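Side-chain contacts in tryptophan synthase alpha chain (Aquifex aeolicus, PDB 2EKC), which probably cleaves indoleglycerol phosphate to indole and glyceraldehyde 3-phosphate, as the alpha subunit of a tetramer of two alpha and two beta chains: residues F37-K42 against K244-L249; S55-D60 against V66-A71; E200-C205 against F227-V232. All coordinates share one frame; numbering follows the deposited sequence.

Interaction 1: F37-K42 against K244-L249; sequences FKEVLK and KKIEDL
Val40 and Leu249 form the buried, apolar side of this helix-to-helix contact. Val40 CG1 rests against the branch point of the leucine, 3.8 Å from Leu249 CG. Both methyls of Leu249 also lie close to it, so the valine methyl meets the whole fork. The leucine sends CG anti to its own backbone N (chi1 174°), and this carries the fork to the helix of Val40.

Glu39 and Ile246 make the partly exposed side, which faces solvent. The aliphatic part of the glutamate packs closely here. Its CB and CG lie by Ile246 CG2, and Glu39 CG comes within 3.4 Å of Ile246 O. The chain then bends at chi2 (64°), which keeps the carboxylate beside the isoleucine, with Glu39 OE1 3.7 Å from Ile246 CG2. It is the carboxylate end that turns to water. One water bridges the two helices on this side. It donates to Glu39 OE2 at 2.9 Å and to Glu247 O at 2.8 Å. The carboxylate thus reaches the first turn of helix 246-258 through water.

The contact joins the end of helix 30-42 to the start of helix 246-258, on the outside of the TIM barrel. Inward, Val40 packs on Leu23 of strand 18-24. Leu249 leans on Leu237 of helix 235-242. Phe37 and Leu41 face helix 78-91.

Interaction 2: S55-D60 against V66-A71; sequences SDPVAD and VAHEVA
Pro57 and Asp60 both reach His68 from the loop that follows strand 47-51 of the TIM barrel. This loop leads into helix 62-73, which carries the histidine. It forms part of the predicted active site, since Asp60 is one of the two predicted proton acceptors and Glu49 is the other.

Along the loop, Pro57 makes the first contact. It is the centre of an inverse gamma turn, in which Val58 N bonds to Asp56 O. Its CB lies over one face of the imidazole in a CH-pi contact. Pro57 CB is 3.5 Å from the centroid of the His68 ring and 17° off the ring normal. Pro57 CG lies beside it, 3.8 Å from His68 CG. The two side chains run antiparallel as they pass.

Residues 57 to 60 then form a type I beta turn, closed by a bond from Asp60 N to Pro57 O. The turn reverses the chain and brings Asp60 to the edge of the same imidazole. There Asp60 OD2 accepts a hydrogen bond from His68 NE2. Tyr102 OH holds Asp60 OD2 as well, and it also bonds to Ala59 N. One oxygen of the aspartate therefore has two side-chain partners.

The histidine is fixed at both nitrogens. Its ND1 bonds to Phe54 N, just before the loop segment. With Pro57 on one face, these bonds set the rotation of the ring.

The bond from His68 NE2 to Asp60 OD2 is 2.9 Å long. It is bent, with an N-H...O angle of 136°. The donor stands well above the carboxylate plane, 55° out of it, and the oxygen is tilted from the plane of the ring.

Interaction 3: E200-C205 against F227-V232; sequences EYRELC and FADGVV
The edge of the Arg202 guanidinium meets the Asp229 carboxylate in a salt bridge. The two side chains come from opposite directions, and the arginine bends at chi2 (-61°). The carboxylate stands steeply to the guanidinium, with the two planes 77° apart. Arg202 NH1 donates to Asp229 OD2 at 2.9 Å, and the oxygen accepts on its syn lone pair. A weak second bond runs from Arg202 NH2 to Asp229 OD1 at 3.2 Å. Asp229 OD2 is also held by Val209 N, which ties the carboxylate to strand 209-212.

The backbone supplies a further bond. Arg202 NH2 donates to Phe227 O at 3.1 Å, and the bond is nearly straight (166°). The carbonyl oxygen lies close to the guanidinium plane, although the nitrogen is above the plane of the carbonyl.

Water completes the set. One water accepts from Arg202 NE at 3.1 Å and donates to Phe227 O at 2.7 Å. All three arginine nitrogens are thus engaged.

Away from the predicted catalytic residues, the contact ties the last turn of helix 192-204, which precedes strand 209-212, to the N-terminal end of strand 230-233, the final strand of the beta/alpha (TIM) barrel.

All three contacts belong to one TIM barrel, yet they join different elements and do not touch. Interaction 1 is helix against helix on the outer layer, and interaction 2 is a loop folded onto the helix it precedes. Interaction 3 ties a helix to the approach of a strand. Each is partly buried. Interaction 1 pairs a buried apolar half with a partly exposed half that reaches water. Interaction 2 combines ring packing with a bent polar bond at the predicted active site. Interaction 3 is mainly ionic and polar. Interactions 2 and 3 lie on opposite sides of the chain's centre, about 29 Å apart between their centres. Both are nested within the loop closed by interaction 1.

Interaction 1: F37-K42 against K244-L249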
# COMPACT_ATOMS: atom_id res chain seq x y z
N PHE A 37 -13.27 -2.58 3.28
CA PHE A 37 -12.49 -1.34 3.31
C PHE A 37 -12.92 -0.45 4.48
O PHE A 37 -12.08 0.06 5.23
CB PHE A 37 -12.65 -0.58 1.99
CG PHE A 37 -11.66 -0.98 0.93
CD1 PHE A 37 -10.31 -0.71 1.08
CD2 PHE A 37 -12.08 -1.61 -0.24
CE1 PHE A 37 -9.38 -1.05 0.08
CE2 PHE A 37 -11.17 -1.95 -1.24
CZ PHE A 37 -9.82 -1.67 -1.08
N LYS A 38 -14.22 -0.27 4.64
CA LYS A 38 -14.74 0.56 5.72
C LYS A 38 -14.36 -0.02 7.09
O LYS A 38 -14.01 0.72 8.01
CB LYS A 38 -16.26 0.68 5.60
CG LYS A 38 -16.70 1.51 4.41
CD LYS A 38 -18.22 1.56 4.30
CE LYS A 38 -18.66 2.55 3.23
NZ LYS A 38 -20.14 2.57 3.06
N GLU A 39 -14.41 -1.34 7.21
CA GLU A 39 -14.09 -2.01 8.46
C GLU A 39 -12.63 -1.81 8.88
O GLU A 39 -12.36 -1.49 10.04
CB GLU A 39 -14.39 -3.50 8.34
CG GLU A 39 -14.31 -4.27 9.65
CD GLU A 39 -15.36 -3.82 10.65
OE1 GLU A 39 -16.44 -3.38 10.21
OE2 GLU A 39 -15.11 -3.92 11.87
N VAL A 40 -11.70 -1.98 7.94
CA VAL A 40 -10.29 -1.81 8.30
C VAL A 40 -9.97 -0.36 8.63
O VAL A 40 -9.09 -0.08 9.45
CB VAL A 40 -9.32 -2.34 7.19
CG1 VAL A 40 -9.69 -3.77 6.82
CG2 VAL A 40 -9.34 -1.43 5.96
N LEU A 41 -10.69 0.57 8.02
CA LEU A 41 -10.46 1.99 8.29
C LEU A 41 -10.99 2.34 9.68
O LEU A 41 -10.35 3.07 10.44
CB LEU A 41 -11.16 2.85 7.24
CG LEU A 41 -10.54 2.78 5.84
CD1 LEU A 41 -11.47 3.44 4.83
CD2 LEU A 41 -9.18 3.46 5.84
N LYS A 42 -12.16 1.80 10.02
CA LYS A 42 -12.78 2.06 11.31
C LYS A 42 -11.98 1.46 12.46
O LYS A 42 -12.05 1.95 13.60
CB LYS A 42 -14.21 1.49 11.33
CG LYS A 42 -14.94 1.66 12.65
CD LYS A 42 -16.33 1.02 12.60
CE LYS A 42 -17.04 1.11 13.96
NZ LYS A 42 -16.26 0.44 15.04
N LYS A 244 -16.41 -13.20 3.55
CA LYS A 244 -17.26 -12.14 4.08
C LYS A 244 -17.23 -12.09 5.61
O LYS A 244 -18.23 -11.75 6.24
CB LYS A 244 -18.70 -12.34 3.59
CG LYS A 244 -18.83 -12.42 2.07
CD LYS A 244 -20.26 -12.67 1.63
CE LYS A 244 -20.34 -12.86 0.12
NZ LYS A 244 -21.72 -13.18 -0.33
N LYS A 245 -16.08 -12.42 6.19
CA LYS A 245 -15.93 -12.40 7.65
C LYS A 245 -15.47 -11.01 8.06
O LYS A 245 -14.33 -10.81 8.51
CB LYS A 245 -14.93 -13.48 8.08
CG LYS A 245 -15.45 -14.89 7.83
CD LYS A 245 -14.36 -15.97 7.95
CE LYS A 245 -13.94 -16.21 9.39
NZ LYS A 245 -13.02 -17.38 9.50
N ILE A 246 -16.37 -10.05 7.91
CA ILE A 246 -16.11 -8.65 8.21
C ILE A 246 -15.78 -8.35 9.66
O ILE A 246 -14.88 -7.56 9.95
CB ILE A 246 -17.31 -7.77 7.77
CG1 ILE A 246 -17.68 -8.08 6.32
CG2 ILE A 246 -16.97 -6.29 7.94
CD1 ILE A 246 -16.51 -8.02 5.35
N GLU A 247 -16.51 -8.98 10.58
CA GLU A 247 -16.25 -8.74 12.00
C GLU A 247 -14.87 -9.24 12.39
O GLU A 247 -14.17 -8.58 13.15
CB GLU A 247 -17.32 -9.42 12.87
CG GLU A 247 -17.20 -9.05 14.34
CD GLU A 247 -18.21 -9.77 15.21
OE1 GLU A 247 -19.42 -9.67 14.93
OE2 GLU A 247 -17.79 -10.44 16.18
N ASP A 248 -14.49 -10.41 11.88
CA ASP A 248 -13.17 -10.97 12.19
C ASP A 248 -12.07 -10.13 11.57
O ASP A 248 -10.97 -10.03 12.12
CB ASP A 248 -13.06 -12.41 11.68
CG ASP A 248 -13.98 -13.37 12.42
OD1 ASP A 248 -13.92 -13.41 13.67
OD2 ASP A 248 -14.75 -14.09 11.76
N LEU A 249 -12.37 -9.52 10.43
CA LEU A 249 -11.40 -8.67 9.74
C LEU A 249 -11.11 -7.43 10.60
O LEU A 249 -9.96 -7.05 10.80
CB LEU A 249 -11.95 -8.24 8.38
CG LEU A 249 -11.13 -7.23 7.57
CD1 LEU A 249 -9.75 -7.81 7.25
CD2 LEU A 249 -11.87 -6.88 6.29
O HOH W 1 -14.81 -5.93 13.87

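Interaction 2: S55-D60 against V66-A71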
# COMPACT_ATOMS: atom_id res chain seq x y z
N SER A 55 -5.06 -8.45 -15.01
CA SER A 55 -5.10 -9.76 -15.66
C SER A 55 -3.85 -10.63 -15.53
O SER A 55 -3.91 -11.83 -15.79
CB SER A 55 -5.42 -9.59 -17.14
OG SER A 55 -4.35 -8.94 -17.80
N ASP A 56 -2.72 -10.04 -15.14
CA ASP A 56 -1.48 -10.81 -15.02
C ASP A 56 -0.63 -10.33 -13.84
O ASP A 56 0.49 -9.84 -14.02
CB ASP A 56 -0.68 -10.71 -16.32
CG ASP A 56 0.43 -11.74 -16.40
OD1 ASP A 56 0.25 -12.85 -15.84
OD2 ASP A 56 1.46 -11.46 -17.04
N PRO A 57 -1.16 -10.50 -12.61
CA PRO A 57 -0.53 -10.11 -11.34
C PRO A 57 0.64 -10.98 -10.91
O PRO A 57 0.61 -11.59 -9.84
CB PRO A 57 -1.70 -10.21 -10.37
CG PRO A 57 -2.42 -11.42 -10.88
CD PRO A 57 -2.45 -11.17 -12.37
N VAL A 58 1.69 -11.01 -11.72
CA VAL A 58 2.87 -11.83 -11.43
C VAL A 58 3.63 -11.50 -10.14
O VAL A 58 4.41 -12.33 -9.67
CB VAL A 58 3.89 -11.76 -12.60
CG1 VAL A 58 3.29 -12.37 -13.85
CG2 VAL A 58 4.30 -10.32 -12.85
N ALA A 59 3.40 -10.32 -9.58
CA ALA A 59 4.11 -9.94 -8.36
C ALA A 59 3.34 -10.25 -7.07
O ALA A 59 3.85 -10.08 -5.97
CB ALA A 59 4.46 -8.46 -8.41
N ASP A 60 2.10 -10.72 -7.21
CA ASP A 60 1.30 -11.04 -6.04
C ASP A 60 1.33 -12.53 -5.69
O ASP A 60 1.56 -13.37 -6.55
CB ASP A 60 -0.15 -10.60 -6.27
CG ASP A 60 -0.31 -9.09 -6.24
OD1 ASP A 60 -0.08 -8.49 -5.17
OD2 ASP A 60 -0.67 -8.49 -7.27
N VAL A 66 -5.87 -14.62 -6.54
CA VAL A 66 -7.26 -15.07 -6.62
C VAL A 66 -8.17 -13.84 -6.60
O VAL A 66 -9.12 -13.75 -7.37
CB VAL A 66 -7.64 -16.00 -5.44
CG1 VAL A 66 -9.16 -16.25 -5.44
CG2 VAL A 66 -6.90 -17.32 -5.55
N ALA A 67 -7.85 -12.90 -5.72
CA ALA A 67 -8.64 -11.67 -5.61
C ALA A 67 -8.65 -10.95 -6.96
O ALA A 67 -9.68 -10.43 -7.39
CB ALA A 67 -8.05 -10.75 -4.53
N HIS A 68 -7.50 -10.91 -7.63
CA HIS A 68 -7.41 -10.26 -8.94
C HIS A 68 -8.39 -10.89 -9.92
O HIS A 68 -9.23 -10.21 -10.53
CB HIS A 68 -5.99 -10.41 -9.51
CG HIS A 68 -5.03 -9.36 -9.03
ND1 HIS A 68 -4.98 -8.10 -9.58
CD2 HIS A 68 -4.06 -9.41 -8.09
CE1 HIS A 68 -4.01 -7.41 -9.00
NE2 HIS A 68 -3.43 -8.18 -8.10
N GLU A 69 -8.27 -12.21 -10.08
CA GLU A 69 -9.10 -12.98 -11.00
C GLU A 69 -10.59 -12.83 -10.75
O GLU A 69 -11.36 -12.55 -11.68
CB GLU A 69 -8.71 -14.46 -10.93
CG GLU A 69 -9.33 -15.31 -12.03
CD GLU A 69 -9.09 -16.79 -11.82
OE1 GLU A 69 -7.94 -17.16 -11.49
OE2 GLU A 69 -10.04 -17.58 -11.99
N VAL A 70 -10.99 -13.04 -9.51
CA VAL A 70 -12.40 -12.94 -9.14
C VAL A 70 -12.92 -11.54 -9.43
O VAL A 70 -13.97 -11.38 -10.06
CB VAL A 70 -12.59 -13.29 -7.64
CG1 VAL A 70 -14.05 -13.05 -7.22
CG2 VAL A 70 -12.20 -14.75 -7.39
N ALA A 71 -12.20 -10.52 -8.97
CA ALA A 71 -12.62 -9.14 -9.21
C ALA A 71 -12.79 -8.86 -10.70
O ALA A 71 -13.74 -8.20 -11.10
CB ALA A 71 -11.60 -8.17 -8.61

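Interaction 3: E200-C205 against F227-V232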
# COMPACT_ATOMS: atom_id res chain seq x y z
N GLU A 200 20.75 0.15 7.44
CA GLU A 200 21.60 0.79 6.44
C GLU A 200 20.82 1.95 5.86
O GLU A 200 21.33 3.07 5.71
CB GLU A 200 21.95 -0.17 5.31
CG GLU A 200 23.13 -1.09 5.57
CD GLU A 200 23.54 -1.85 4.32
OE1 GLU A 200 22.84 -2.81 3.95
OE2 GLU A 200 24.56 -1.47 3.70
N TYR A 201 19.57 1.67 5.52
CA TYR A 201 18.66 2.66 4.94
C TYR A 201 18.60 3.88 5.86
O TYR A 201 18.66 5.02 5.39
CB TYR A 201 17.27 2.05 4.78
CG TYR A 201 16.17 3.02 4.41
CD1 TYR A 201 15.92 3.37 3.09
CD2 TYR A 201 15.36 3.57 5.40
CE1 TYR A 201 14.88 4.25 2.75
CE2 TYR A 201 14.31 4.44 5.08
CZ TYR A 201 14.08 4.77 3.76
OH TYR A 201 13.03 5.61 3.45
N ARG A 202 18.49 3.64 7.16
CA ARG A 202 18.42 4.73 8.14
C ARG A 202 19.63 5.64 8.03
O ARG A 202 19.52 6.85 8.20
CB ARG A 202 18.35 4.17 9.56
CG ARG A 202 17.12 3.33 9.86
CD ARG A 202 15.85 4.14 9.70
NE ARG A 202 14.69 3.42 10.22
CZ ARG A 202 13.45 3.89 10.17
NH1 ARG A 202 13.20 5.07 9.61
NH2 ARG A 202 12.45 3.17 10.66
N GLU A 203 20.78 5.04 7.75
CA GLU A 203 22.04 5.75 7.62
C GLU A 203 22.03 6.69 6.42
O GLU A 203 22.65 7.76 6.43
CB GLU A 203 23.19 4.75 7.42
CG GLU A 203 23.42 3.78 8.58
CD GLU A 203 24.45 2.70 8.25
OE1 GLU A 203 25.56 3.06 7.78
OE2 GLU A 203 24.16 1.51 8.46
N LEU A 204 21.30 6.30 5.37
CA LEU A 204 21.25 7.06 4.14
C LEU A 204 19.95 7.79 3.85
O LEU A 204 19.90 8.62 2.95
CB LEU A 204 21.54 6.13 2.97
CG LEU A 204 22.91 5.44 2.95
CD1 LEU A 204 22.89 4.23 2.03
CD2 LEU A 204 23.97 6.45 2.52
N CYS A 205 18.90 7.49 4.61
CA CYS A 205 17.61 8.10 4.34
C CYS A 205 16.80 8.45 5.57
O CYS A 205 16.75 7.68 6.53
CB CYS A 205 16.81 7.15 3.46
SG CYS A 205 15.43 7.92 2.56
N PHE A 227 11.50 -1.90 14.17
CA PHE A 227 12.55 -1.29 13.36
C PHE A 227 12.07 -0.52 12.12
O PHE A 227 12.83 0.23 11.52
CB PHE A 227 13.60 -2.34 12.96
CG PHE A 227 13.09 -3.44 12.07
CD1 PHE A 227 12.98 -3.25 10.70
CD2 PHE A 227 12.74 -4.68 12.60
CE1 PHE A 227 12.53 -4.27 9.87
CE2 PHE A 227 12.30 -5.71 11.78
CZ PHE A 227 12.19 -5.51 10.41
N ALA A 228 10.81 -0.70 11.75
CA ALA A 228 10.26 0.02 10.60
C ALA A 228 9.28 1.07 11.11
O ALA A 228 8.90 1.05 12.28
CB ALA A 228 9.54 -0.95 9.66
N ASP A 229 8.88 2.00 10.24
CA ASP A 229 7.93 3.04 10.64
C ASP A 229 6.51 2.55 10.43
O ASP A 229 5.54 3.22 10.81
CB ASP A 229 8.19 4.30 9.83
CG ASP A 229 9.61 4.80 10.00
OD1 ASP A 229 9.98 5.13 11.14
OD2 ASP A 229 10.36 4.85 9.00
N GLY A 230 6.38 1.37 9.83
CA GLY A 230 5.07 0.80 9.60
C GLY A 230 5.13 -0.58 8.98
O GLY A 230 6.18 -1.02 8.50
N VAL A 231 4.00 -1.28 9.01
CA VAL A 231 3.92 -2.61 8.44
C VAL A 231 2.74 -2.71 7.49
O VAL A 231 1.70 -2.07 7.69
CB VAL A 231 3.76 -3.68 9.54
CG1 VAL A 231 4.93 -3.61 10.50
CG2 VAL A 231 2.45 -3.48 10.28
N VAL A 232 2.91 -3.50 6.44
CA VAL A 232 1.87 -3.69 5.44
C VAL A 232 1.28 -5.09 5.58
O VAL A 232 2.00 -6.08 5.64
CB VAL A 232 2.46 -3.54 4.02
CG1 VAL A 232 1.34 -3.60 2.99
CG2 VAL A 232 3.23 -2.23 3.92
O HOH W 2 15.33 1.06 12.18